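Long-range contact in Asp/Glu-specific dipeptidyl-peptidase (Flavobacterium psychrophilum, PDB 5JXF), which removes dipeptides from the N-terminus of oligopeptides as a serine protease, cutting strictly after an acidic residue, aspartate or glutamate: residues S239-P251 and S255-L267. Residues are numbered along the deposited sequence; the frame is centred on the assembly and turned at random.
Sequences SMFRVYANKNNHP and SKDNVPYIPKHFL
The carboxamide of Asn249 takes a two-point grip on the backbone of Ile262, holding its N-H and its C=O at once. OD1 of Asn249 takes the N-H of Ile262 at 2.8 Å, on a lone pair in the carbonyl plane, while its ND2 donates to Ile262 O at 2.9 Å, nearly straight at 174°. With CG anti to the backbone N (chi1 -154°), the side chain reaches across to Ile262 and crosses Tyr261 at about a right angle, the amide and ring planes only 15° apart and OD1 lying 3.4 Å from Tyr261 CD1. With an alanine here, both backbone groups of Ile262 would probably lose these mates and a gap would open next to CD1 of Tyr261.

Further back, the short strand 259-260 pairs antiparallel with strand 239-245, which also pairs with strands 95-98 and 197-214 in a barrel of the chymotrypsin-like fold of S46 peptidases. The probable charge-relay residues His101 and Asp237 flank this sheet, but the contact lies away from them. Ala245 and Val259 exchange two bonds, Ala245 N to Val259 O at 2.7 Å being the shorter, and Tyr261 N adds a third to Val243 O. Around the type I turn Asn246-Asn249, Asn246 OD1 receives the N-H groups of Asn248, in an Asx turn, and His250 from opposite faces of its plane.

Apolar side chains fill in both flanks. CB of Tyr261 sits against Val243 CG1 (3.8 Å) and the methyl of Ala245, with Phe206 meeting its ring. The Tyr244 ring lies alongside Pro260, CE2 to CD 3.8 Å, and sends its hydroxyl to Glu130, which also salt-bridges Arg242; Arg242 bridges Glu722 as well.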
# COMPACT_ATOMS: atom_id res chain seq x y z
N SER A 239 -24.80 4.61 11.57
CA SER A 239 -25.59 4.36 12.78
C SER A 239 -26.96 5.02 12.61
O SER A 239 -27.14 5.86 11.74
CB SER A 239 -24.87 4.88 14.03
OG SER A 239 -24.62 6.27 13.94
N MET A 240 -27.92 4.60 13.42
CA MET A 240 -29.30 5.06 13.26
C MET A 240 -29.84 5.66 14.53
O MET A 240 -29.62 5.14 15.62
CB MET A 240 -30.20 3.93 12.79
CG MET A 240 -29.90 3.46 11.38
SD MET A 240 -31.06 2.25 10.75
CE MET A 240 -30.55 2.12 9.03
N PHE A 241 -30.53 6.78 14.37
CA PHE A 241 -31.13 7.48 15.49
C PHE A 241 -32.59 7.73 15.16
O PHE A 241 -33.00 7.52 14.02
CB PHE A 241 -30.39 8.79 15.75
CG PHE A 241 -29.02 8.60 16.36
CD1 PHE A 241 -27.93 8.23 15.57
CD2 PHE A 241 -28.82 8.77 17.72
CE1 PHE A 241 -26.69 8.06 16.13
CE2 PHE A 241 -27.58 8.60 18.29
CZ PHE A 241 -26.51 8.25 17.50
N ARG A 242 -33.39 8.17 16.14
CA ARG A 242 -34.77 8.53 15.85
C ARG A 242 -35.12 9.87 16.50
O ARG A 242 -34.87 10.07 17.68
CB ARG A 242 -35.76 7.47 16.32
CG ARG A 242 -37.21 7.80 15.92
CD ARG A 242 -38.22 6.89 16.55
NE ARG A 242 -37.86 5.49 16.37
CZ ARG A 242 -38.05 4.81 15.25
NH1 ARG A 242 -38.61 5.41 14.20
NH2 ARG A 242 -37.69 3.53 15.18
N VAL A 243 -35.65 10.80 15.71
CA VAL A 243 -35.96 12.13 16.22
C VAL A 243 -37.33 12.04 16.92
O VAL A 243 -38.26 11.44 16.40
CB VAL A 243 -35.99 13.18 15.09
CG1 VAL A 243 -36.32 14.59 15.66
CG2 VAL A 243 -34.68 13.20 14.33
N TYR A 244 -37.43 12.61 18.11
CA TYR A 244 -38.69 12.60 18.85
C TYR A 244 -39.21 14.02 19.01
O TYR A 244 -38.42 14.97 19.05
CB TYR A 244 -38.50 11.95 20.22
CG TYR A 244 -38.55 10.44 20.18
CD1 TYR A 244 -37.46 9.69 19.71
CD2 TYR A 244 -39.68 9.77 20.63
CE1 TYR A 244 -37.52 8.32 19.69
CE2 TYR A 244 -39.75 8.40 20.59
CZ TYR A 244 -38.67 7.67 20.13
OH TYR A 244 -38.78 6.31 20.11
N ALA A 245 -40.53 14.16 19.12
CA ALA A 245 -41.16 15.49 19.22
C ALA A 245 -42.33 15.47 20.20
O ALA A 245 -42.77 14.40 20.60
CB ALA A 245 -41.61 15.95 17.85
N ASN A 246 -42.84 16.64 20.62
CA ASN A 246 -44.01 16.64 21.51
C ASN A 246 -45.30 16.41 20.72
O ASN A 246 -45.26 16.14 19.52
CB ASN A 246 -44.13 17.93 22.35
CG ASN A 246 -44.19 19.20 21.52
OD1 ASN A 246 -44.54 19.18 20.34
ND2 ASN A 246 -43.90 20.33 22.16
N LYS A 247 -46.45 16.53 21.38
CA LYS A 247 -47.71 16.16 20.73
C LYS A 247 -48.10 17.11 19.58
O LYS A 247 -49.01 16.82 18.82
CB LYS A 247 -48.83 16.04 21.76
CG LYS A 247 -48.79 14.68 22.48
CD LYS A 247 -50.07 14.36 23.25
N ASN A 248 -47.36 18.20 19.44
CA ASN A 248 -47.56 19.12 18.33
C ASN A 248 -46.52 18.96 17.23
O ASN A 248 -46.32 19.86 16.41
CB ASN A 248 -47.56 20.55 18.84
CG ASN A 248 -48.71 20.80 19.80
OD1 ASN A 248 -49.81 20.27 19.63
ND2 ASN A 248 -48.45 21.57 20.84
N ASN A 249 -45.87 17.79 17.20
CA ASN A 249 -44.82 17.52 16.24
C ASN A 249 -43.72 18.58 16.26
O ASN A 249 -43.16 18.96 15.23
CB ASN A 249 -45.40 17.41 14.83
CG ASN A 249 -44.54 16.54 13.92
OD1 ASN A 249 -44.04 15.51 14.34
ND2 ASN A 249 -44.37 16.98 12.67
N HIS A 250 -43.41 19.06 17.46
CA HIS A 250 -42.50 20.18 17.66
C HIS A 250 -41.35 19.76 18.56
O HIS A 250 -41.50 18.81 19.33
CB HIS A 250 -43.24 21.38 18.30
CG HIS A 250 -44.17 22.09 17.37
ND1 HIS A 250 -45.17 22.94 17.81
CD2 HIS A 250 -44.25 22.09 16.02
CE1 HIS A 250 -45.82 23.42 16.78
NE2 HIS A 250 -45.28 22.93 15.67
N PRO A 251 -40.23 20.48 18.50
CA PRO A 251 -39.10 20.21 19.39
C PRO A 251 -39.48 20.18 20.86
O PRO A 251 -40.26 21.00 21.34
CB PRO A 251 -38.16 21.38 19.11
CG PRO A 251 -38.42 21.74 17.71
CD PRO A 251 -39.91 21.54 17.52
N SER A 255 -38.55 13.40 27.07
CA SER A 255 -39.68 13.04 27.90
C SER A 255 -40.26 11.71 27.45
O SER A 255 -40.42 11.48 26.25
CB SER A 255 -40.76 14.14 27.86
OG SER A 255 -42.00 13.64 28.34
N LYS A 256 -40.60 10.85 28.40
CA LYS A 256 -41.18 9.55 28.07
C LYS A 256 -42.49 9.70 27.29
O LYS A 256 -43.01 8.73 26.74
CB LYS A 256 -41.43 8.73 29.34
CG LYS A 256 -41.66 7.24 29.10
N ASP A 257 -43.02 10.92 27.24
CA ASP A 257 -44.28 11.17 26.56
C ASP A 257 -44.06 11.79 25.19
O ASP A 257 -45.03 12.00 24.45
CB ASP A 257 -45.18 12.06 27.41
CG ASP A 257 -45.10 11.72 28.90
OD1 ASP A 257 -45.21 10.52 29.23
OD2 ASP A 257 -44.95 12.65 29.73
N ASN A 258 -42.82 12.10 24.84
CA ASN A 258 -42.54 12.52 23.47
C ASN A 258 -42.86 11.39 22.52
O ASN A 258 -42.77 10.23 22.90
CB ASN A 258 -41.09 12.96 23.29
CG ASN A 258 -40.83 14.31 23.91
OD1 ASN A 258 -41.77 15.02 24.26
ND2 ASN A 258 -39.55 14.68 24.03
N VAL A 259 -43.25 11.72 21.29
CA VAL A 259 -43.51 10.69 20.27
C VAL A 259 -42.64 10.89 19.01
O VAL A 259 -42.06 11.97 18.82
CB VAL A 259 -45.01 10.69 19.87
CG1 VAL A 259 -45.88 10.53 21.12
CG2 VAL A 259 -45.37 11.96 19.11
N PRO A 260 -42.52 9.86 18.16
CA PRO A 260 -41.74 10.01 16.93
C PRO A 260 -42.13 11.23 16.11
O PRO A 260 -43.31 11.47 15.84
CB PRO A 260 -42.07 8.73 16.16
CG PRO A 260 -42.25 7.72 17.22
CD PRO A 260 -42.90 8.45 18.38
N TYR A 261 -41.12 11.98 15.71
CA TYR A 261 -41.29 13.13 14.86
C TYR A 261 -41.72 12.72 13.48
O TYR A 261 -41.12 11.81 12.87
CB TYR A 261 -39.99 13.90 14.78
CG TYR A 261 -39.94 14.93 13.70
CD1 TYR A 261 -40.76 16.08 13.76
CD2 TYR A 261 -39.04 14.81 12.64
CE1 TYR A 261 -40.70 17.04 12.79
CE2 TYR A 261 -38.97 15.77 11.67
CZ TYR A 261 -39.81 16.88 11.74
OH TYR A 261 -39.72 17.83 10.76
N ILE A 262 -42.75 13.38 12.97
CA ILE A 262 -43.20 13.11 11.61
C ILE A 262 -42.62 14.17 10.68
O ILE A 262 -42.92 15.36 10.81
CB ILE A 262 -44.75 13.06 11.51
CG1 ILE A 262 -45.29 11.98 12.47
CG2 ILE A 262 -45.20 12.83 10.05
CD1 ILE A 262 -46.80 12.05 12.69
N PRO A 263 -41.77 13.74 9.74
CA PRO A 263 -41.09 14.74 8.91
C PRO A 263 -41.93 15.24 7.74
O PRO A 263 -42.91 14.60 7.35
CB PRO A 263 -39.86 13.99 8.39
CG PRO A 263 -40.32 12.55 8.32
CD PRO A 263 -41.27 12.37 9.50
N LYS A 264 -41.53 16.38 7.20
CA LYS A 264 -42.12 16.90 5.98
C LYS A 264 -41.74 16.10 4.74
O LYS A 264 -42.45 16.14 3.72
CB LYS A 264 -41.72 18.36 5.81
CG LYS A 264 -42.09 19.20 7.02
CD LYS A 264 -41.50 20.60 6.96
CE LYS A 264 -41.95 21.46 8.14
NZ LYS A 264 -40.97 22.55 8.34
N HIS A 265 -40.62 15.38 4.81
CA HIS A 265 -40.14 14.59 3.69
C HIS A 265 -39.12 13.58 4.21
O HIS A 265 -38.39 13.85 5.16
CB HIS A 265 -39.49 15.48 2.61
CG HIS A 265 -39.05 14.74 1.39
ND1 HIS A 265 -39.94 14.25 0.45
CD2 HIS A 265 -37.82 14.40 0.94
CE1 HIS A 265 -39.27 13.64 -0.51
NE2 HIS A 265 -37.98 13.72 -0.24
N PHE A 266 -39.08 12.41 3.59
CA PHE A 266 -38.09 11.44 3.97
C PHE A 266 -37.61 10.79 2.69
O PHE A 266 -38.32 10.82 1.70
CB PHE A 266 -38.64 10.41 4.96
CG PHE A 266 -39.65 9.47 4.37
CD1 PHE A 266 -40.99 9.84 4.26
CD2 PHE A 266 -39.26 8.20 3.94
CE1 PHE A 266 -41.92 8.96 3.74
CE2 PHE A 266 -40.19 7.33 3.42
CZ PHE A 266 -41.51 7.70 3.31
N LEU A 267 -36.39 10.25 2.71
CA LEU A 267 -35.77 9.76 1.50
C LEU A 267 -36.13 8.31 1.32
O LEU A 267 -35.91 7.49 2.22
CB LEU A 267 -34.24 9.92 1.54
CG LEU A 267 -33.73 11.33 1.83
CD1 LEU A 267 -32.22 11.33 2.05
CD2 LEU A 267 -34.07 12.24 0.69